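Local atomic coordinates of methionine import ATP-binding protein metN 2 (Enterococcus faecalis, PDB entry 2QSW), a protein that belongs to the ATP-binding subunits of ABC importers and is represented here by its C-terminal NIL domain, a small alpha/beta fold related to ACT domains. Residues H31-K36 with R91-V96; V26-H31 with L69-L74; Y47-S52 with Q78-A83. All coordinates share one frame; numbering follows the deposited sequence. Where two conformers were deposited one is given.

Contact 1: residues H31-K36 with R91-V96; sequences HGEQAK and RVETEV. With ZN (zinc ion), chain B.
His31 meets the carboxylate of Glu93 with the edge of its imidazole: Glu93 OE1 lies in the ring plane beside ND1, and ring and carboxylate planes stand 73° apart. OE1 of Glu33 is also at that edge, in plane. The other flat group, the guanidinium of Arg91, has the carbonyl O of Glu33 over the centre of one face, 3.3 Å from CZ; the angle at NE is too poor for a hydrogen bond, so this is a carbonyl resting on a cationic face.

What gathers the acidic groups is a zinc site at the surface of the NIL domain, where the loop after the first strand of its ferredoxin-like βαββαβ fold comes up against the chain leading into the last strand. ND1 of His31 and OE2 of Glu33 each bind the zinc ion at 1.9 Å, OE1 of Glu93 at 2.0 Å and a water at 2.1 Å. Glu33 starts with CG between the backbone N and the carbonyl carbon (chi1 87°), and a bend at chi2 (-71°) folds CD back toward the metal. Its second oxygen, OE1, takes a weak hydrogen bond from His31 N. The zinc-bound water shares His31 N with it and has both Arg91 O and Leu29 O at 2.7 Å, with more acceptors around than it has protons. Arg91, with positive phi, is the C-prime residue of the Schellman motif that ends helix 77-89, so the helix terminus supplies this second-shell carbonyl.

The turn itself is braced from within, Gly32 N giving a 2.8 Å hydrogen bond to OE1 of Gln34. The same Gln34 lays its CA-H against Arg91 O, and its CB touches Val92 CG2 at 3.8 Å.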
loop_
_atom_site.group_PDB
_atom_site.type_symbol
_atom_site.label_atom_id
_atom_site.label_comp_id
_atom_site.label_asym_id
_atom_site.label_seq_id
_atom_site.Cartn_x
_atom_site.Cartn_y
_atom_site.Cartn_z
ATOM N N HIS A 31 0.459 12.949 -11.501
ATOM C CA HIS A 31 -0.341 13.205 -12.711
ATOM C C HIS A 31 -0.588 14.699 -12.912
ATOM O O HIS A 31 -1.311 15.085 -13.833
ATOM C CB HIS A 31 -1.693 12.487 -12.632
ATOM C CG HIS A 31 -1.591 11.017 -12.371
ATOM N ND1 HIS A 31 -1.629 10.446 -11.091
ATOM C CD2 HIS A 31 -1.471 9.998 -13.250
ATOM C CE1 HIS A 31 -1.527 9.135 -11.224
ATOM N NE2 HIS A 31 -1.425 8.834 -12.518
ATOM N N GLY A 32 0.004 15.537 -12.081
ATOM C CA GLY A 32 -0.172 16.989 -12.122
ATOM C C GLY A 32 -1.221 17.507 -11.180
ATOM O O GLY A 32 -1.350 18.731 -11.027
ATOM N N GLU A 33 -1.984 16.582 -10.566
ATOM C CA GLU A 33 -2.978 16.958 -9.584
ATOM C C GLU A 33 -2.464 17.015 -8.142
ATOM O O GLU A 33 -3.169 17.471 -7.231
ATOM C CB GLU A 33 -4.199 16.033 -9.667
ATOM C CG GLU A 33 -4.161 14.745 -8.861
ATOM C CD GLU A 33 -3.205 13.638 -9.341
ATOM O OE1 GLU A 33 -2.187 13.897 -10.049
ATOM O OE2 GLU A 33 -3.405 12.448 -8.943
ATOM N N GLN A 34 -1.228 16.564 -7.948
ATOM C CA GLN A 34 -0.643 16.528 -6.601
ATOM C C GLN A 34 -0.589 17.897 -5.937
ATOM O O GLN A 34 -0.542 18.941 -6.606
ATOM C CB GLN A 34 0.759 15.917 -6.637
ATOM C CG GLN A 34 1.746 16.744 -7.461
ATOM C CD GLN A 34 1.859 16.290 -8.943
ATOM O OE1 GLN A 34 1.035 15.544 -9.450
ATOM N NE2 GLN A 34 2.922 16.770 -9.632
ATOM N N ALA A 35 -0.567 17.881 -4.609
ATOM C CA ALA A 35 -0.467 19.076 -3.808
ATOM C C ALA A 35 0.701 19.945 -4.293
ATOM O O ALA A 35 1.795 19.433 -4.599
ATOM C CB ALA A 35 -0.274 18.709 -2.312
ATOM N N LYS A 36 0.468 21.248 -4.351
ATOM C CA LYS A 36 1.491 22.216 -4.804
ATOM C C LYS A 36 2.301 22.674 -3.607
ATOM O O LYS A 36 2.156 23.784 -3.069
ATOM C CB LYS A 36 0.821 23.339 -5.550
ATOM C CG LYS A 36 0.316 22.851 -6.875
ATOM C CD LYS A 36 -0.559 23.937 -7.562
ATOM C CE LYS A 36 -1.424 23.352 -8.686
ATOM N NZ LYS A 36 -0.628 22.730 -9.766
ATOM N N ARG A 91 -2.469 13.683 -2.766
ATOM C CA ARG A 91 -2.822 13.402 -4.170
ATOM C C ARG A 91 -1.629 12.887 -4.959
ATOM O O ARG A 91 -1.504 13.091 -6.169
ATOM C CB ARG A 91 -3.557 14.592 -4.804
ATOM C CG ARG A 91 -4.776 15.062 -3.950
ATOM C CD ARG A 91 -5.355 16.436 -4.275
ATOM N NE ARG A 91 -5.942 16.428 -5.614
ATOM C CZ ARG A 91 -6.362 17.503 -6.283
ATOM N NH1 ARG A 91 -6.239 18.713 -5.776
ATOM N NH2 ARG A 91 -6.854 17.345 -7.515
ATOM N N VAL A 92 -0.758 12.158 -4.252
ATOM C CA VAL A 92 0.289 11.384 -4.837
ATOM C C VAL A 92 -0.038 9.897 -4.585
ATOM O O VAL A 92 0.146 9.384 -3.476
ATOM C CB VAL A 92 1.710 11.740 -4.212
ATOM C CG1 VAL A 92 2.756 10.834 -4.813
ATOM C CG2 VAL A 92 2.058 13.211 -4.384
ATOM N N GLU A 93 -0.498 9.212 -5.614
ATOM C CA GLU A 93 -0.820 7.778 -5.497
ATOM C C GLU A 93 0.457 7.008 -5.157
ATOM O O GLU A 93 1.493 7.188 -5.783
ATOM C CB GLU A 93 -1.412 7.230 -6.763
ATOM C CG GLU A 93 -2.789 7.759 -7.108
ATOM C CD GLU A 93 -2.784 8.954 -8.062
ATOM O OE1 GLU A 93 -1.760 9.683 -8.116
ATOM O OE2 GLU A 93 -3.784 9.145 -8.770
ATOM N N THR A 94 0.393 6.177 -4.125
ATOM C CA THR A 94 1.574 5.561 -3.556
ATOM C C THR A 94 1.247 4.124 -3.215
ATOM O O THR A 94 0.204 3.832 -2.640
ATOM C CB THR A 94 2.016 6.338 -2.306
ATOM O OG1 THR A 94 2.245 7.724 -2.633
ATOM C CG2 THR A 94 3.313 5.754 -1.724
ATOM N N GLU A 95 2.147 3.235 -3.566
ATOM C CA GLU A 95 2.036 1.877 -3.092
ATOM C C GLU A 95 3.359 1.179 -2.854
ATOM O O GLU A 95 4.348 1.435 -3.515
ATOM C CB GLU A 95 1.153 1.082 -3.976
ATOM C CG GLU A 95 1.655 0.818 -5.317
ATOM C CD GLU A 95 0.734 -0.218 -6.065
ATOM O OE1 GLU A 95 -0.501 -0.115 -5.952
ATOM O OE2 GLU A 95 1.225 -1.151 -6.755
ATOM N N VAL A 96 3.332 0.303 -1.854
ATOM C CA VAL A 96 4.494 -0.446 -1.434
ATOM C C VAL A 96 4.717 -1.538 -2.465
ATOM O O VAL A 96 3.864 -2.389 -2.674
ATOM C CB VAL A 96 4.271 -1.076 -0.018
ATOM C CG1 VAL A 96 5.442 -1.957 0.347
ATOM C CG2 VAL A 96 4.069 0.017 1.005
HETATM ZN ZN ZN B . -1.968 11.208 -9.347
HETATM O O HOH W 1 -0.335 12.217 -8.444
#

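Contact 2: residues V26-H31 with L69-L74; sequences VRLLFH and LYIQLL. With ZN (zinc ion), chain B.
In Arg27, chi1 of 179° sets CG anti to the backbone N, while in Tyr70 chi1 of -68° sets CG anti to the carbonyl carbon. The two side chains run side by side, pointing the same way. Arg27 CG sits over one face of the tyrosine ring, shifted toward its rim and 3.9 Å from the centroid, a CH-pi contact, and CD comes to 3.4 Å from Tyr70 OH. A water at the edges of both flat groups joins Arg27 NH1 to Tyr70 OH. The guanidinium has stronger partners at NH2, which bonds to Glu100 and Asn99 O of the second subunit.

Arg27 and Tyr70 form a non-hydrogen-bonded pair between the two central strands of the antiparallel ferredoxin-like sheet. The hydrogen-bonded pairs flank it: Val26 N reaches Ile71 O at 2.9 Å and Leu28 N reaches Leu69 O at 2.8 Å, each with a return bond.

Val26, Leu28, Leu69 and Ile71 share the opposite face, where helix 77-89 packs Ile84 on Val26 and Leu87 on Leu28. Packing there is tight, Val26 CG2 pressing to 3.4 Å from Ile71 CG1. Leu28 crosses Ile71 at about a right angle, its CD1 3.7 Å from CG1.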
loop_
_atom_site.group_PDB
_atom_site.type_symbol
_atom_site.label_atom_id
_atom_site.label_comp_id
_atom_site.label_asym_id
_atom_site.label_seq_id
_atom_site.Cartn_x
_atom_site.Cartn_y
_atom_site.Cartn_z
ATOM N N VAL A 26 8.468 2.291 -2.039
ATOM C CA VAL A 26 7.170 2.727 -2.525
ATOM C C VAL A 26 7.305 3.352 -3.897
ATOM O O VAL A 26 8.333 3.984 -4.202
ATOM C CB VAL A 26 6.449 3.713 -1.562
ATOM C CG1 VAL A 26 5.951 3.019 -0.285
ATOM C CG2 VAL A 26 7.332 4.892 -1.183
ATOM N N ARG A 27 6.274 3.196 -4.702
ATOM C CA ARG A 27 6.164 3.860 -5.989
ATOM C C ARG A 27 5.169 4.994 -5.840
ATOM O O ARG A 27 4.063 4.771 -5.381
ATOM C CB ARG A 27 5.716 2.884 -7.067
ATOM C CG ARG A 27 5.556 3.500 -8.455
ATOM C CD ARG A 27 4.888 2.524 -9.405
ATOM N NE ARG A 27 3.483 2.390 -9.000
ATOM C CZ ARG A 27 2.740 1.276 -9.038
ATOM N NH1 ARG A 27 3.195 0.118 -9.510
ATOM N NH2 ARG A 27 1.481 1.345 -8.612
ATOM N N LEU A 28 5.593 6.209 -6.214
ATOM C CA LEU A 28 4.813 7.436 -6.160
ATOM C C LEU A 28 4.481 7.779 -7.613
ATOM O O LEU A 28 5.384 7.806 -8.451
ATOM C CB LEU A 28 5.635 8.600 -5.568
ATOM C CG LEU A 28 5.811 8.708 -4.033
ATOM C CD1 LEU A 28 6.561 7.502 -3.418
ATOM C CD2 LEU A 28 6.543 10.015 -3.698
ATOM N N LEU A 29 3.211 8.117 -7.866
ATOM C CA LEU A 29 2.757 8.593 -9.196
ATOM C C LEU A 29 2.321 10.042 -9.130
ATOM O O LEU A 29 1.656 10.462 -8.150
ATOM C CB LEU A 29 1.556 7.758 -9.680
ATOM C CG LEU A 29 1.808 6.269 -9.834
ATOM C CD1 LEU A 29 0.528 5.516 -10.361
ATOM C CD2 LEU A 29 3.070 5.991 -10.668
ATOM N N PHE A 30 2.718 10.819 -10.158
ATOM C CA PHE A 30 2.430 12.255 -10.261
ATOM C C PHE A 30 1.692 12.440 -11.569
ATOM O O PHE A 30 2.187 12.029 -12.605
ATOM C CB PHE A 30 3.729 13.077 -10.282
ATOM C CG PHE A 30 4.546 12.912 -9.020
ATOM C CD1 PHE A 30 4.301 13.697 -7.903
ATOM C CD2 PHE A 30 5.469 11.904 -8.929
ATOM C CE1 PHE A 30 5.028 13.526 -6.720
ATOM C CE2 PHE A 30 6.220 11.752 -7.755
ATOM C CZ PHE A 30 5.995 12.538 -6.672
ATOM N N HIS A 31 0.459 12.949 -11.501
ATOM C CA HIS A 31 -0.341 13.205 -12.711
ATOM C C HIS A 31 -0.588 14.699 -12.912
ATOM O O HIS A 31 -1.311 15.085 -13.833
ATOM C CB HIS A 31 -1.693 12.487 -12.632
ATOM C CG HIS A 31 -1.591 11.017 -12.371
ATOM N ND1 HIS A 31 -1.629 10.446 -11.091
ATOM C CD2 HIS A 31 -1.471 9.998 -13.250
ATOM C CE1 HIS A 31 -1.527 9.135 -11.224
ATOM N NE2 HIS A 31 -1.425 8.834 -12.518
ATOM N N LEU A 69 8.198 7.874 -9.298
ATOM C CA LEU A 69 9.396 7.861 -8.484
ATOM C C LEU A 69 9.316 6.649 -7.577
ATOM O O LEU A 69 8.300 6.467 -6.925
ATOM C CB LEU A 69 9.422 9.134 -7.658
ATOM C CG LEU A 69 10.709 9.577 -6.996
ATOM C CD1 LEU A 69 11.831 9.863 -8.010
ATOM C CD2 LEU A 69 10.362 10.810 -6.140
ATOM N N TYR A 70 10.368 5.839 -7.547
ATOM C CA TYR A 70 10.482 4.740 -6.587
ATOM C C TYR A 70 11.484 5.188 -5.503
ATOM O O TYR A 70 12.622 5.597 -5.794
ATOM C CB TYR A 70 11.010 3.496 -7.259
ATOM C CG TYR A 70 10.077 2.870 -8.247
ATOM C CD1 TYR A 70 9.316 1.770 -7.898
ATOM C CD2 TYR A 70 9.969 3.364 -9.544
ATOM C CE1 TYR A 70 8.460 1.176 -8.806
ATOM C CE2 TYR A 70 9.127 2.774 -10.478
ATOM C CZ TYR A 70 8.377 1.673 -10.088
ATOM O OH TYR A 70 7.552 1.083 -10.994
ATOM N N ILE A 71 11.024 5.202 -4.271
ATOM C CA ILE A 71 11.812 5.652 -3.162
ATOM C C ILE A 71 11.833 4.656 -2.032
ATOM O O ILE A 71 10.860 3.904 -1.816
ATOM C CB ILE A 71 11.312 7.007 -2.625
ATOM C CG1 ILE A 71 9.938 6.975 -1.987
ATOM C CG2 ILE A 71 11.396 8.103 -3.669
ATOM C CD1 ILE A 71 9.600 8.319 -1.291
ATOM N N GLN A 72 12.949 4.601 -1.342
ATOM C CA GLN A 72 13.048 3.885 -0.079
ATOM C C GLN A 72 12.757 4.857 1.071
ATOM O O GLN A 72 13.396 5.901 1.172
ATOM C CB GLN A 72 14.416 3.239 0.113
ATOM C CG GLN A 72 14.549 2.493 1.415
ATOM C CD GLN A 72 15.988 2.061 1.662
ATOM O OE1 GLN A 72 16.921 2.850 1.426
ATOM N NE2 GLN A 72 16.184 0.830 2.174
ATOM N N LEU A 73 11.762 4.525 1.895
ATOM C CA LEU A 73 11.491 5.236 3.124
ATOM C C LEU A 73 12.104 4.498 4.295
ATOM O O LEU A 73 11.849 3.301 4.440
ATOM C CB LEU A 73 9.985 5.367 3.376
ATOM C CG LEU A 73 9.209 6.178 2.343
ATOM C CD1 LEU A 73 7.696 6.101 2.563
ATOM C CD2 LEU A 73 9.659 7.627 2.406
ATOM N N LEU A 74 12.861 5.201 5.135
ATOM C CA LEU A 74 13.385 4.664 6.380
ATOM C C LEU A 74 12.820 5.423 7.564
ATOM O O LEU A 74 12.591 6.629 7.508
ATOM C CB LEU A 74 14.901 4.756 6.428
ATOM C CG LEU A 74 15.629 3.993 5.343
ATOM C CD1 LEU A 74 17.099 4.349 5.446
ATOM C CD2 LEU A 74 15.485 2.479 5.453
HETATM ZN ZN ZN B . -1.968 11.208 -9.347
HETATM O O HOH W 2 5.955 -0.931 -10.514
HETATM O O HOH W 1 -0.335 12.217 -8.444
#

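Contact 3: residues Y47-S52 with Q78-A83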
loop_
_atom_site.group_PDB
_atom_site.type_symbol
_atom_site.label_atom_id
_atom_site.label_comp_id
_atom_site.label_asym_id
_atom_site.label_seq_id
_atom_site.Cartn_x
_atom_site.Cartn_y
_atom_site.Cartn_z
ATOM N N TYR A 47 6.927 13.459 8.937
ATOM C CA TYR A 47 6.852 12.076 9.363
ATOM C C TYR A 47 8.177 11.516 9.875
ATOM O O TYR A 47 8.220 10.386 10.293
ATOM C CB TYR A 47 6.266 11.209 8.243
ATOM C CG TYR A 47 4.868 11.656 7.856
ATOM C CD1 TYR A 47 3.774 11.302 8.619
ATOM C CD2 TYR A 47 4.658 12.450 6.746
ATOM C CE1 TYR A 47 2.521 11.724 8.296
ATOM C CE2 TYR A 47 3.409 12.891 6.392
ATOM C CZ TYR A 47 2.322 12.502 7.165
ATOM O OH TYR A 47 1.048 12.914 6.821
ATOM N N GLN A 48 9.255 12.296 9.827
ATOM C CA GLN A 48 10.554 11.849 10.318
ATOM C C GLN A 48 10.980 10.587 9.625
ATOM O O GLN A 48 11.371 9.587 10.253
ATOM C CB GLN A 48 10.533 11.701 11.822
ATOM C CG GLN A 48 10.232 13.020 12.509
ATOM C CD GLN A 48 11.347 14.034 12.300
ATOM O OE1 GLN A 48 11.148 15.135 11.709
ATOM N NE2 GLN A 48 12.553 13.662 12.759
ATOM N N VAL A 49 10.902 10.647 8.302
ATOM C CA VAL A 49 11.380 9.582 7.455
ATOM C C VAL A 49 12.533 10.032 6.592
ATOM O O VAL A 49 12.638 11.217 6.249
ATOM C CB VAL A 49 10.274 9.020 6.550
ATOM C CG1 VAL A 49 9.231 8.247 7.387
ATOM C CG2 VAL A 49 9.638 10.100 5.658
ATOM N N GLU A 50 13.425 9.090 6.281
ATOM C CA GLU A 50 14.480 9.316 5.306
ATOM C C GLU A 50 14.039 8.833 3.934
ATOM O O GLU A 50 13.147 7.965 3.833
ATOM C CB GLU A 50 15.767 8.620 5.744
ATOM C CG GLU A 50 16.145 8.904 7.177
ATOM C CD GLU A 50 17.494 8.314 7.584
ATOM O OE1 GLU A 50 17.495 7.299 8.315
ATOM O OE2 GLU A 50 18.543 8.884 7.181
ATOM N N VAL A 51 14.627 9.406 2.883
ATOM C CA VAL A 51 14.240 9.143 1.512
ATOM C C VAL A 51 15.464 8.938 0.634
ATOM O O VAL A 51 16.349 9.818 0.555
ATOM C CB VAL A 51 13.418 10.320 0.947
ATOM C CG1 VAL A 51 13.149 10.126 -0.534
ATOM C CG2 VAL A 51 12.148 10.469 1.763
ATOM N N SER A 52 15.485 7.811 -0.059
ATOM C CA SER A 52 16.463 7.514 -1.080
ATOM C C SER A 52 15.735 7.268 -2.380
ATOM O O SER A 52 14.831 6.449 -2.415
ATOM C CB SER A 52 17.284 6.259 -0.743
ATOM O OG SER A 52 17.955 6.351 0.503
ATOM N N GLN A 78 5.439 2.883 12.075
ATOM C CA GLN A 78 4.221 3.670 12.107
ATOM C C GLN A 78 4.394 4.971 11.319
ATOM O O GLN A 78 3.443 5.481 10.668
ATOM C CB GLN A 78 3.856 3.976 13.562
ATOM C CG GLN A 78 4.888 4.760 14.389
ATOM C CD GLN A 78 5.995 3.933 15.084
ATOM O OE1 GLN A 78 6.190 2.709 14.872
ATOM N NE2 GLN A 78 6.734 4.630 15.940
ATOM N N ASN A 79 5.605 5.542 11.423
ATOM C CA ASN A 79 5.875 6.775 10.659
ATOM C C ASN A 79 5.952 6.554 9.168
ATOM O O ASN A 79 5.482 7.400 8.375
ATOM C CB ASN A 79 7.130 7.449 11.154
ATOM C CG ASN A 79 6.983 8.027 12.554
ATOM O OD1 ASN A 79 5.873 8.236 13.062
ATOM N ND2 ASN A 79 8.120 8.275 13.200
ATOM N N ILE A 80 6.551 5.456 8.754
ATOM C CA ILE A 80 6.558 5.113 7.337
ATOM C C ILE A 80 5.117 4.937 6.833
ATOM O O ILE A 80 4.750 5.465 5.805
ATOM C CB ILE A 80 7.399 3.826 7.053
ATOM C CG1 ILE A 80 8.881 4.071 7.405
ATOM C CG2 ILE A 80 7.194 3.325 5.591
ATOM C CD1 ILE A 80 9.752 2.832 7.316
ATOM N N LEU A 81 4.316 4.156 7.537
ATOM C CA LEU A 81 2.924 3.955 7.153
ATOM C C LEU A 81 2.164 5.285 7.025
ATOM O O LEU A 81 1.431 5.492 6.052
ATOM C CB LEU A 81 2.226 2.950 8.076
ATOM C CG LEU A 81 2.831 1.532 8.131
ATOM C CD1 LEU A 81 2.033 0.709 9.109
ATOM C CD2 LEU A 81 2.890 0.835 6.740
ATOM N N ALA A 82 2.349 6.155 8.001
ATOM C CA ALA A 82 1.675 7.455 8.033
ATOM C C ALA A 82 2.151 8.310 6.839
ATOM O O ALA A 82 1.352 9.041 6.241
ATOM C CB ALA A 82 1.940 8.157 9.339
ATOM N N ALA A 83 3.451 8.240 6.512
ATOM C CA ALA A 83 4.011 9.025 5.392
ATOM C C ALA A 83 3.405 8.562 4.070
ATOM O O ALA A 83 3.074 9.364 3.181
ATOM C CB ALA A 83 5.534 8.903 5.342
HETATM O O HOH W 3 10.653 7.642 12.043
#
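Tyr47, at the C-terminal end of helix 39-47, lays one face of its ring on helix 77-89. Ala83 CA sits over the ring centre, 3.8 Å from the centroid and 14° off the normal, a CH-pi contact made by the helix backbone itself. The carbonyl O of Ala82 lies over the same ring, 3.6 Å from Tyr47 CE1, and CB of Ala82 touches Tyr47 CD1 at 3.7 Å. Farther back, Tyr47 CB packs on Ala83 CB. The backbone O of Tyr47 comes close to the other helix too, 3.2 Å from Asn79 CB.

Gln48 then leaves helical geometry with positive phi (57°), which turns the chain out of the helix toward strand 50-61. Its carbonyl O accepts from a water at 2.7 Å; that water also accepts from Asn79 ND2, a bridge that is less certain because Asn79 was deposited in two conformers.

Here the two helices of the ferredoxin-like fold, packed on one side of the sheet, come together, and the small alanines let the ring lie close to the helix backbone. Val49 follows, pointing its CB at helix 77-89; its CG1 comes 4.2 Å from Ile80 CG1 and 4.3 Å from Ala83 CB, while Leu73 adds a third apolar neighbour. Beyond it the chain runs into strand 50-61, Glu50 pairing its backbone with Leu74, and Val51 turns its side chain to Ile40 and Val44 of helix 39-47.

How the contacts relate
From the N terminus, strand 24-31 opens the first loop, which contact 2 closes by pairing it with 69-74 in the middle of the sheet. Contact 1 starts where that strand ends, at the shared His31, and closes the longest loop at 91-96; contacts 1 and 2 therefore cross. Contact 3 lies wholly within the span of contact 1, joining 47-52 to 78-83, and it crosses contact 2. The sheet links them further: Leu29 N probably bonds to Glu93 O, and Gln72 N to Ser52 O. They tie helices 39-47 and 77-89 and the four strands together, contact 1 bringing the chain at 91-96 to the loop that follows strand 24-31.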